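PDB 5WH9: 4-hydroxybenzoyl-CoA thioesterase from Bacillus halodurans, which probably hydrolyses the thioester bond of gentisyl-coenzyme A, as a hotdog-fold member of the 4-hydroxybenzoyl-CoA thioesterase family. Local coordinates for residues B[6-11]-B[72-77]; B[24-29]-B[66-71]; B[32-37]-B[88-93]. All blocks are in the same frame, centred on the assembly; numbering follows the deposited sequence.

Contact 1. Residues B[6-11]-B[72-77]; sequences YHFRVK and DHVFIR
D72 opens the pairing with its carbonyl, which accepts the N-H of V10 (V10 N to D72 O 3.0 Å), while V10 CG2 rests against D72 CB at 3.9 Å. The carboxylate of D72 turns elsewhere, to L69 N and K96. H73 comes next, beside R9 and pointing the same way, on the side of the sheet shared with H7 and F75; how closely these two side chains approach is doubtful in the model. V74 is gripped from both its backbone polar atoms: F8 N donates to V74 O at 2.9 Å, and V74 N gives an equally short bond to F8 O. Its CB lies over one face of the F8 phenyl, off centre toward the rim, 3.7 Å from F8 CZ. F8 CG stands between the backbone N and the carbonyl carbon (chi1 76°), and from there the ring lies against V74. An alanine at F8 would probably open a gap beside V74 CB and I76 CD1, and would leave W29 without the ring it stacks on. F75 then forms a non-hydrogen-bonded pair with H7, whose CD2 touches F75 CB at 3.4 Å; the two rings lie obliquely, their planes 56° apart. I76 closes the register by exchanging two backbone bonds with Y6, and its CD1 meets F8 CE1 at 4.0 Å. Strand 6-9 thus runs antiparallel along strand 73-80 at the edge of this chain's hotdog sheet, with F8, V74 and I76 on one face, where F8 and I76 pack against helix 25-40.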
loop_
_atom_site.group_PDB
_atom_site.type_symbol
_atom_site.label_atom_id
_atom_site.label_comp_id
_atom_site.label_asym_id
_atom_site.label_seq_id
_atom_site.Cartn_x
_atom_site.Cartn_y
_atom_site.Cartn_z
ATOM N N TYR B 6 -19.040 -8.679 0.317
ATOM C CA TYR B 6 -17.626 -8.908 0.113
ATOM C C TYR B 6 -16.893 -9.107 1.426
ATOM O O TYR B 6 -16.749 -8.208 2.221
ATOM C CB TYR B 6 -17.026 -7.756 -0.683
ATOM C CG TYR B 6 -15.542 -7.837 -0.888
ATOM C CD1 TYR B 6 -14.971 -8.903 -1.546
ATOM C CD2 TYR B 6 -14.713 -6.848 -0.424
ATOM C CE1 TYR B 6 -13.618 -8.971 -1.743
ATOM C CE2 TYR B 6 -13.356 -6.909 -0.617
ATOM C CZ TYR B 6 -12.818 -7.980 -1.275
ATOM O OH TYR B 6 -11.483 -8.054 -1.457
ATOM N N HIS B 7 -16.428 -10.322 1.626
ATOM C CA HIS B 7 -15.704 -10.702 2.822
ATOM C C HIS B 7 -14.227 -10.393 2.726
ATOM O O HIS B 7 -13.659 -10.430 1.657
ATOM C CB HIS B 7 -15.885 -12.189 3.086
ATOM C CG HIS B 7 -17.208 -12.538 3.674
ATOM N ND1 HIS B 7 -18.236 -13.070 2.933
ATOM C CD2 HIS B 7 -17.678 -12.420 4.934
ATOM C CE1 HIS B 7 -19.279 -13.267 3.710
ATOM N NE2 HIS B 7 -18.965 -12.882 4.930
ATOM N N PHE B 8 -13.619 -10.094 3.857
ATOM C CA PHE B 8 -12.195 -9.831 3.910
ATOM C C PHE B 8 -11.683 -9.853 5.330
ATOM O O PHE B 8 -12.429 -9.708 6.264
ATOM C CB PHE B 8 -11.794 -8.535 3.178
ATOM C CG PHE B 8 -12.108 -7.270 3.924
ATOM C CD1 PHE B 8 -13.296 -6.614 3.719
ATOM C CD2 PHE B 8 -11.201 -6.722 4.806
ATOM C CE1 PHE B 8 -13.580 -5.446 4.383
ATOM C CE2 PHE B 8 -11.485 -5.557 5.481
ATOM C CZ PHE B 8 -12.674 -4.914 5.261
ATOM N N ARG B 9 -10.385 -10.054 5.462
ATOM C CA ARG B 9 -9.700 -10.070 6.746
ATOM C C ARG B 9 -8.635 -8.972 6.797
ATOM O O ARG B 9 -7.922 -8.748 5.825
ATOM C CB ARG B 9 -9.028 -11.417 6.968
ATOM C CG ARG B 9 -9.962 -12.624 6.946
ATOM C CD ARG B 9 -9.418 -13.697 7.867
ATOM N NE ARG B 9 -10.180 -14.940 7.806
ATOM C CZ ARG B 9 -9.836 -16.059 8.440
ATOM N NH1 ARG B 9 -8.744 -16.093 9.195
ATOM N NH2 ARG B 9 -10.591 -17.146 8.326
ATOM N N VAL B 10 -8.532 -8.303 7.939
ATOM C CA VAL B 10 -7.477 -7.333 8.183
ATOM C C VAL B 10 -6.091 -7.983 8.273
ATOM O O VAL B 10 -5.812 -8.790 9.175
ATOM C CB VAL B 10 -7.758 -6.544 9.477
ATOM C CG1 VAL B 10 -6.629 -5.588 9.770
ATOM C CG2 VAL B 10 -9.067 -5.794 9.351
ATOM N N LYS B 11 -5.231 -7.640 7.324
ATOM C CA LYS B 11 -3.852 -8.099 7.341
ATOM C C LYS B 11 -3.033 -7.242 8.298
ATOM O O LYS B 11 -3.316 -6.061 8.507
ATOM C CB LYS B 11 -3.228 -7.979 5.948
ATOM C CG LYS B 11 -4.086 -8.551 4.840
ATOM C CD LYS B 11 -4.664 -9.924 5.215
ATOM C CE LYS B 11 -5.490 -10.470 4.083
ATOM N NZ LYS B 11 -5.680 -11.941 4.236
ATOM N N ASP B 72 -9.180 -8.985 12.233
ATOM C CA ASP B 72 -10.629 -8.867 12.207
ATOM C C ASP B 72 -11.182 -9.504 10.938
ATOM O O ASP B 72 -10.586 -9.368 9.868
ATOM C CB ASP B 72 -11.070 -7.410 12.296
ATOM C CG ASP B 72 -11.141 -6.924 13.712
ATOM O OD1 ASP B 72 -11.013 -7.784 14.613
ATOM O OD2 ASP B 72 -11.326 -5.702 13.922
ATOM N N HIS B 73 -12.284 -10.238 11.082
ATOM C CA HIS B 73 -13.058 -10.713 9.939
ATOM C C HIS B 73 -14.082 -9.630 9.673
ATOM O O HIS B 73 -14.689 -9.107 10.607
ATOM C CB HIS B 73 -13.803 -12.007 10.262
ATOM C CG HIS B 73 -12.912 -13.146 10.644
ATOM N ND1 HIS B 73 -12.709 -14.237 9.825
ATOM C CD2 HIS B 73 -12.187 -13.377 11.765
ATOM C CE1 HIS B 73 -11.893 -15.087 10.424
ATOM N NE2 HIS B 73 -11.560 -14.587 11.601
ATOM N N VAL B 74 -14.284 -9.284 8.408
ATOM C CA VAL B 74 -15.156 -8.166 8.097
ATOM C C VAL B 74 -15.835 -8.496 6.812
ATOM O O VAL B 74 -15.314 -9.273 6.006
ATOM C CB VAL B 74 -14.334 -6.830 7.929
ATOM C CG1 VAL B 74 -15.246 -5.617 7.934
ATOM C CG2 VAL B 74 -13.299 -6.689 9.026
ATOM N N PHE B 75 -17.007 -7.925 6.607
ATOM C CA PHE B 75 -17.593 -7.950 5.274
ATOM C C PHE B 75 -18.253 -6.604 4.952
ATOM O O PHE B 75 -18.552 -5.811 5.844
ATOM C CB PHE B 75 -18.524 -9.155 5.075
ATOM C CG PHE B 75 -19.811 -9.098 5.878
ATOM C CD1 PHE B 75 -20.915 -8.405 5.394
ATOM C CD2 PHE B 75 -19.925 -9.773 7.089
ATOM C CE1 PHE B 75 -22.111 -8.364 6.111
ATOM C CE2 PHE B 75 -21.116 -9.740 7.820
ATOM C CZ PHE B 75 -22.216 -9.028 7.328
ATOM N N ILE B 76 -18.403 -6.317 3.671
ATOM C CA ILE B 76 -19.024 -5.078 3.275
ATOM C C ILE B 76 -20.341 -5.382 2.589
ATOM O O ILE B 76 -20.405 -6.265 1.741
ATOM C CB ILE B 76 -18.140 -4.278 2.299
ATOM C CG1 ILE B 76 -16.923 -3.699 3.022
ATOM C CG2 ILE B 76 -18.955 -3.175 1.675
ATOM C CD1 ILE B 76 -15.859 -3.084 2.089
ATOM N N ARG B 77 -21.385 -4.648 2.954
ATOM C CA ARG B 77 -22.668 -4.734 2.259
ATOM C C ARG B 77 -22.760 -3.598 1.256
ATOM O O ARG B 77 -22.768 -2.425 1.644
ATOM C CB ARG B 77 -23.840 -4.614 3.238
ATOM C CG ARG B 77 -24.089 -5.831 4.096
ATOM C CD ARG B 77 -25.563 -5.936 4.534
ATOM N NE ARG B 77 -25.745 -7.076 5.424
ATOM C CZ ARG B 77 -25.749 -7.004 6.752
ATOM N NH1 ARG B 77 -25.631 -5.832 7.366
ATOM N NH2 ARG B 77 -25.893 -8.111 7.472
#

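Contact 2. Residues B[24-29]-B[66-71]; sequences PNYYKW and APLLFA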
loop_
_atom_site.group_PDB
_atom_site.type_symbol
_atom_site.label_atom_id
_atom_site.label_comp_id
_atom_site.label_asym_id
_atom_site.label_seq_id
_atom_site.Cartn_x
_atom_site.Cartn_y
_atom_site.Cartn_z
ATOM N N PRO B 24 -7.379 4.808 4.724
ATOM C CA PRO B 24 -7.531 4.716 3.293
ATOM C C PRO B 24 -7.736 3.250 3.156
ATOM O O PRO B 24 -8.528 2.880 2.289
ATOM C CB PRO B 24 -6.176 5.119 2.717
ATOM C CG PRO B 24 -5.655 6.127 3.680
ATOM C CD PRO B 24 -6.162 5.704 5.030
ATOM N N ASN B 25 -7.083 2.391 3.939
ATOM C CA ASN B 25 -7.460 1.050 3.575
ATOM C C ASN B 25 -8.963 0.840 3.429
ATOM O O ASN B 25 -9.355 -0.006 2.700
ATOM C CB ASN B 25 -6.863 0.006 4.505
ATOM C CG ASN B 25 -5.365 -0.057 4.408
ATOM O OD1 ASN B 25 -4.679 0.210 5.334
ATOM N ND2 ASN B 25 -4.885 -0.355 3.266
ATOM N N TYR B 26 -9.762 1.599 4.172
ATOM C CA TYR B 26 -11.204 1.449 4.037
ATOM C C TYR B 26 -11.639 1.746 2.590
ATOM O O TYR B 26 -12.607 1.170 2.087
ATOM C CB TYR B 26 -11.944 2.372 5.003
ATOM C CG TYR B 26 -11.860 1.983 6.455
ATOM C CD1 TYR B 26 -10.727 2.255 7.194
ATOM C CD2 TYR B 26 -12.935 1.376 7.102
ATOM C CE1 TYR B 26 -10.639 1.916 8.525
ATOM C CE2 TYR B 26 -12.867 1.035 8.444
ATOM C CZ TYR B 26 -11.703 1.307 9.152
ATOM O OH TYR B 26 -11.596 0.992 10.501
ATOM N N TYR B 27 -10.931 2.657 1.929
ATOM C CA TYR B 27 -11.237 3.001 0.536
ATOM C C TYR B 27 -10.783 1.903 -0.413
ATOM O O TYR B 27 -11.469 1.612 -1.389
ATOM C CB TYR B 27 -10.628 4.364 0.173
ATOM C CG TYR B 27 -11.164 5.451 1.080
ATOM C CD1 TYR B 27 -12.355 6.099 0.776
ATOM C CD2 TYR B 27 -10.520 5.785 2.271
ATOM C CE1 TYR B 27 -12.882 7.078 1.606
ATOM C CE2 TYR B 27 -11.057 6.765 3.138
ATOM C CZ TYR B 27 -12.244 7.401 2.781
ATOM O OH TYR B 27 -12.789 8.393 3.580
ATOM N N LYS B 28 -9.636 1.296 -0.106
ATOM C CA LYS B 28 -9.126 0.131 -0.818
ATOM C C LYS B 28 -10.180 -0.975 -0.753
ATOM O O LYS B 28 -10.505 -1.616 -1.758
ATOM C CB LYS B 28 -7.794 -0.311 -0.166
ATOM C CG LYS B 28 -7.200 -1.679 -0.537
ATOM C CD LYS B 28 -6.337 -2.214 0.649
ATOM C CE LYS B 28 -5.321 -3.318 0.282
ATOM N NZ LYS B 28 -5.853 -4.671 -0.174
ATOM N N TRP B 29 -10.737 -1.179 0.435
ATOM C CA TRP B 29 -11.711 -2.249 0.603
ATOM C C TRP B 29 -13.006 -1.936 -0.134
ATOM O O TRP B 29 -13.608 -2.844 -0.696
ATOM C CB TRP B 29 -11.965 -2.542 2.085
ATOM C CG TRP B 29 -10.806 -3.203 2.754
ATOM C CD1 TRP B 29 -10.021 -4.197 2.245
ATOM C CD2 TRP B 29 -10.295 -2.913 4.059
ATOM N NE1 TRP B 29 -9.052 -4.537 3.154
ATOM C CE2 TRP B 29 -9.199 -3.761 4.275
ATOM C CE3 TRP B 29 -10.655 -2.007 5.065
ATOM C CZ2 TRP B 29 -8.467 -3.743 5.463
ATOM C CZ3 TRP B 29 -9.935 -1.989 6.221
ATOM C CH2 TRP B 29 -8.852 -2.847 6.416
ATOM N N ALA B 66 -16.134 2.561 14.708
ATOM C CA ALA B 66 -15.305 1.750 15.599
ATOM C C ALA B 66 -14.067 1.195 14.885
ATOM O O ALA B 66 -14.085 0.980 13.670
ATOM C CB ALA B 66 -16.123 0.619 16.204
ATOM N N PRO B 67 -12.990 0.957 15.626
ATOM C CA PRO B 67 -11.727 0.491 15.028
ATOM C C PRO B 67 -11.699 -0.954 14.495
ATOM O O PRO B 67 -12.306 -1.848 15.083
ATOM C CB PRO B 67 -10.728 0.637 16.180
ATOM C CG PRO B 67 -11.558 0.498 17.410
ATOM C CD PRO B 67 -12.883 1.128 17.085
ATOM N N LEU B 68 -10.975 -1.158 13.393
ATOM C CA LEU B 68 -10.587 -2.471 12.907
ATOM C C LEU B 68 -9.135 -2.686 13.313
ATOM O O LEU B 68 -8.337 -1.752 13.309
ATOM C CB LEU B 68 -10.735 -2.542 11.393
ATOM C CG LEU B 68 -12.143 -2.424 10.803
ATOM C CD1 LEU B 68 -12.149 -2.363 9.275
ATOM C CD2 LEU B 68 -13.042 -3.556 11.306
ATOM N N LEU B 69 -9.178 -3.901 13.626
ATOM C CA LEU B 69 -7.939 -4.371 14.224
ATOM C C LEU B 69 -7.369 -5.513 13.406
ATOM O O LEU B 69 -8.076 -6.132 12.612
ATOM C CB LEU B 69 -8.172 -4.824 15.660
ATOM C CG LEU B 69 -8.788 -3.856 16.672
ATOM C CD1 LEU B 69 -9.038 -4.587 18.002
ATOM C CD2 LEU B 69 -7.901 -2.646 16.893
ATOM N N PHE B 70 -6.085 -5.782 13.595
ATOM C CA PHE B 70 -5.442 -6.901 12.920
ATOM C C PHE B 70 -6.193 -8.218 13.142
ATOM O O PHE B 70 -6.523 -8.590 14.271
ATOM C CB PHE B 70 -3.978 -7.007 13.359
ATOM C CG PHE B 70 -3.287 -8.254 12.889
ATOM C CD1 PHE B 70 -3.483 -8.735 11.612
ATOM C CD2 PHE B 70 -2.436 -8.946 13.735
ATOM C CE1 PHE B 70 -2.841 -9.880 11.189
ATOM C CE2 PHE B 70 -1.800 -10.079 13.320
ATOM C CZ PHE B 70 -1.995 -10.549 12.050
ATOM N N ALA B 71 -6.489 -8.892 12.032
ATOM C CA ALA B 71 -7.111 -10.224 12.004
ATOM C C ALA B 71 -8.620 -10.177 12.092
ATOM O O ALA B 71 -9.274 -11.209 12.020
ATOM C CB ALA B 71 -6.528 -11.169 13.075
HETATM O O HOH W 1 -9.358 1.329 12.062
#
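Y26 and L68 are the closest backbone partners, yet their CA atoms stand 9.7 Å apart: a helical turn, with W29 N bonded to N25 O, faces a length of loop that has no regular structure. Side chains and one water bridge that distance. The phenol of Y26 does most of the reaching. Its CG is anti to the carbonyl carbon (chi1 -71°), and the ring crosses the isobutyl group of L68 obliquely. Y26 CE2 lies 3.6 Å from L68 CD1, and the hydroxyl OH approaches L68 CG at 3.5 Å, so the polar tip of the tyrosine itself leans on leucine carbons. L68 extends to meet it: CD1 is anti to CA (chi2 174°), which carries this methyl toward the helix. There it also meets W29, tip to tip, with W29 CZ3 3.8 Å from L68 CD1. One methyl therefore touches both aromatic side chains, lying obliquely to each ring. The polar part of the contact runs through water. A single molecule, in the plane of the Y26 ring at its edge, is 2.7 Å from Y26 OH and accepts the N-H of L68 at 3.3 Å between that N and the water oxygen. The hydroxyl of a buried tyrosine is thereby linked to the loop backbone without a direct bond between the segments. Around this cluster, Y26 meets F64 and F94 edge-to-face, and W29 packs on V21 and F94. L68 bonds through its backbone to V21, and the loop is joined to helix 25-40 through Y26 and W29 and to strand 99-111 through I101.

Contact 3. Residues B[32-37]-B[88-93]; sequences EACHHF and FILEHH
L90 meets the helix with both methyls of its forked end, each taking a different partner. CD1 lies 3.5 Å from C34 SG and almost as near to C34 CB, whereas CD2 comes to within 3.8 Å of F37 CE2. The phenyl of F37 approaches obliquely, offering the CD2-CE2 side of the ring. Beside this apolar group, the methyl of A33 rests against the imidazole of H92, so two successive inward-pointing residues of the strand each find a place on the helix. C34 SG (chi1 169°) and F37 CG (chi1 -177°) are both anti to their backbone N, and the two methyls of L90 meet these side chains. Within the strand, L90 CD2 also lies in the plane of the F88 ring, at its edge. Helical bonds fix the spacing of the partners, among them F37 N to A33 O at 2.7 Å. The segment axes come no closer than 10.0 Å, with an angle of 115° between their directions, so the helix runs across the strand and only a few residues of each can meet. Farther out, strand 87-96 is held on both flanks: L90 and H92 bond through the backbone to E106 and G104, and E91 to S79. A long helix packed on the concave face of a curved antiparallel sheet is the hallmark of the hotdog fold, in which the helix is the sausage and the sheet the bun.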
loop_
_atom_site.group_PDB
_atom_site.type_symbol
_atom_site.label_atom_id
_atom_site.label_comp_id
_atom_site.label_asym_id
_atom_site.label_seq_id
_atom_site.Cartn_x
_atom_site.Cartn_y
_atom_site.Cartn_z
ATOM N N GLU B 32 -12.442 -2.689 -3.628
ATOM C CA GLU B 32 -12.543 -4.128 -3.827
ATOM C C GLU B 32 -13.998 -4.587 -3.795
ATOM O O GLU B 32 -14.414 -5.411 -4.600
ATOM C CB GLU B 32 -11.739 -4.881 -2.774
ATOM C CG GLU B 32 -10.289 -4.474 -2.761
ATOM C CD GLU B 32 -9.471 -5.164 -1.677
ATOM O OE1 GLU B 32 -9.974 -6.104 -1.014
ATOM O OE2 GLU B 32 -8.318 -4.749 -1.491
ATOM N N ALA B 33 -14.778 -4.053 -2.868
ATOM C CA ALA B 33 -16.182 -4.422 -2.819
ATOM C C ALA B 33 -16.850 -4.058 -4.136
ATOM O O ALA B 33 -17.599 -4.863 -4.685
ATOM C CB ALA B 33 -16.882 -3.753 -1.667
ATOM N N CYS B 34 -16.570 -2.851 -4.640
ATOM C CA CYS B 34 -17.162 -2.386 -5.893
ATOM C C CYS B 34 -16.925 -3.356 -7.035
ATOM O O CYS B 34 -17.851 -3.680 -7.768
ATOM C CB CYS B 34 -16.618 -1.016 -6.289
ATOM S SG CYS B 34 -17.067 -0.537 -7.997
ATOM N N HIS B 35 -15.676 -3.804 -7.187
ATOM C CA HIS B 35 -15.302 -4.748 -8.237
ATOM C C HIS B 35 -15.967 -6.100 -8.028
ATOM O O HIS B 35 -16.352 -6.786 -8.977
ATOM C CB HIS B 35 -13.795 -4.965 -8.229
ATOM C CG HIS B 35 -13.017 -3.892 -8.923
ATOM N ND1 HIS B 35 -12.609 -2.732 -8.290
ATOM C CD2 HIS B 35 -12.551 -3.816 -10.191
ATOM C CE1 HIS B 35 -11.945 -1.979 -9.146
ATOM N NE2 HIS B 35 -11.882 -2.619 -10.303
ATOM N N HIS B 36 -16.054 -6.505 -6.771
ATOM C CA HIS B 36 -16.659 -7.784 -6.449
ATOM C C HIS B 36 -18.147 -7.704 -6.689
ATOM O O HIS B 36 -18.799 -8.693 -7.000
ATOM C CB HIS B 36 -16.386 -8.147 -4.995
ATOM C CG HIS B 36 -17.221 -9.275 -4.490
ATOM N ND1 HIS B 36 -18.518 -9.101 -4.063
ATOM C CD2 HIS B 36 -16.939 -10.588 -4.319
ATOM C CE1 HIS B 36 -19.002 -10.262 -3.653
ATOM N NE2 HIS B 36 -18.062 -11.180 -3.799
ATOM N N PHE B 37 -18.675 -6.501 -6.532
ATOM C CA PHE B 37 -20.081 -6.240 -6.736
ATOM C C PHE B 37 -20.416 -6.409 -8.217
ATOM O O PHE B 37 -21.313 -7.151 -8.550
ATOM C CB PHE B 37 -20.403 -4.829 -6.249
ATOM C CG PHE B 37 -21.854 -4.460 -6.341
ATOM C CD1 PHE B 37 -22.775 -5.005 -5.471
ATOM C CD2 PHE B 37 -22.288 -3.530 -7.278
ATOM C CE1 PHE B 37 -24.113 -4.659 -5.554
ATOM C CE2 PHE B 37 -23.622 -3.174 -7.361
ATOM C CZ PHE B 37 -24.537 -3.748 -6.500
ATOM N N PHE B 88 -23.354 6.505 -11.048
ATOM C CA PHE B 88 -24.067 5.767 -10.020
ATOM C C PHE B 88 -23.308 5.896 -8.698
ATOM O O PHE B 88 -22.109 6.190 -8.688
ATOM C CB PHE B 88 -24.247 4.291 -10.416
ATOM C CG PHE B 88 -22.958 3.524 -10.529
ATOM C CD1 PHE B 88 -22.165 3.629 -11.660
ATOM C CD2 PHE B 88 -22.543 2.689 -9.513
ATOM C CE1 PHE B 88 -20.965 2.925 -11.762
ATOM C CE2 PHE B 88 -21.349 1.981 -9.609
ATOM C CZ PHE B 88 -20.567 2.101 -10.731
ATOM N N ILE B 89 -24.015 5.700 -7.589
ATOM C CA ILE B 89 -23.411 5.704 -6.259
ATOM C C ILE B 89 -23.572 4.344 -5.578
ATOM O O ILE B 89 -24.664 3.796 -5.531
ATOM C CB ILE B 89 -24.034 6.769 -5.338
ATOM C CG1 ILE B 89 -23.744 8.174 -5.847
ATOM C CG2 ILE B 89 -23.496 6.644 -3.919
ATOM C CD1 ILE B 89 -24.348 9.246 -4.943
ATOM N N LEU B 90 -22.475 3.808 -5.058
ATOM C CA LEU B 90 -22.500 2.591 -4.263
ATOM C C LEU B 90 -22.433 2.949 -2.791
ATOM O O LEU B 90 -21.549 3.696 -2.372
ATOM C CB LEU B 90 -21.302 1.704 -4.603
ATOM C CG LEU B 90 -21.245 1.148 -6.024
ATOM C CD1 LEU B 90 -19.947 0.348 -6.242
ATOM C CD2 LEU B 90 -22.471 0.283 -6.320
ATOM N N GLU B 91 -23.363 2.423 -2.012
ATOM C CA GLU B 91 -23.250 2.501 -0.569
ATOM C C GLU B 91 -22.538 1.245 -0.019
ATOM O O GLU B 91 -22.840 0.110 -0.421
ATOM C CB GLU B 91 -24.629 2.665 0.057
ATOM C CG GLU B 91 -24.591 3.199 1.493
ATOM C CD GLU B 91 -25.984 3.390 2.088
ATOM O OE1 GLU B 91 -26.488 4.539 2.084
ATOM O OE2 GLU B 91 -26.579 2.390 2.561
ATOM N N HIS B 92 -21.581 1.451 0.880
ATOM C CA HIS B 92 -20.830 0.353 1.477
ATOM C C HIS B 92 -20.917 0.449 2.976
ATOM O O HIS B 92 -20.628 1.503 3.545
ATOM C CB HIS B 92 -19.346 0.405 1.098
ATOM C CG HIS B 92 -19.083 0.177 -0.354
ATOM N ND1 HIS B 92 -18.544 1.143 -1.172
ATOM C CD2 HIS B 92 -19.299 -0.902 -1.141
ATOM C CE1 HIS B 92 -18.417 0.665 -2.396
ATOM N NE2 HIS B 92 -18.863 -0.577 -2.403
ATOM N N HIS B 93 -21.278 -0.661 3.613
ATOM C CA HIS B 93 -21.356 -0.729 5.056
ATOM C C HIS B 93 -20.436 -1.823 5.576
ATOM O O HIS B 93 -20.600 -2.997 5.230
ATOM C CB HIS B 93 -22.785 -1.033 5.487
ATOM C CG HIS B 93 -23.758 0.061 5.187
ATOM N ND1 HIS B 93 -23.751 1.266 5.854
ATOM C CD2 HIS B 93 -24.791 0.122 4.314
ATOM C CE1 HIS B 93 -24.729 2.027 5.397
ATOM N NE2 HIS B 93 -25.377 1.355 4.465
#

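From the N terminus, strand 6-9 leads into helix 25-40, whose beginning enters contact 2 and whose middle enters contact 3. Contact 1 closes the longest loop, from residue 6 to residue 77, by pairing strand 6-9 with strand 73-80. Contact 2 is nested inside it, bringing the start of the helix to the loop that precedes strand 73-80. Contact 3, between 32-37 and 88-93, crosses both, since 32-37 lies inside both loops and 88-93 beyond them. Contacts 1 and 2 meet where V10 probably bonds through its backbone to A71, while contacts 1 and 3 share the sheet through neighbouring strands 73-80 and 87-96. Together they tie the helix to the sheet and its connecting loop.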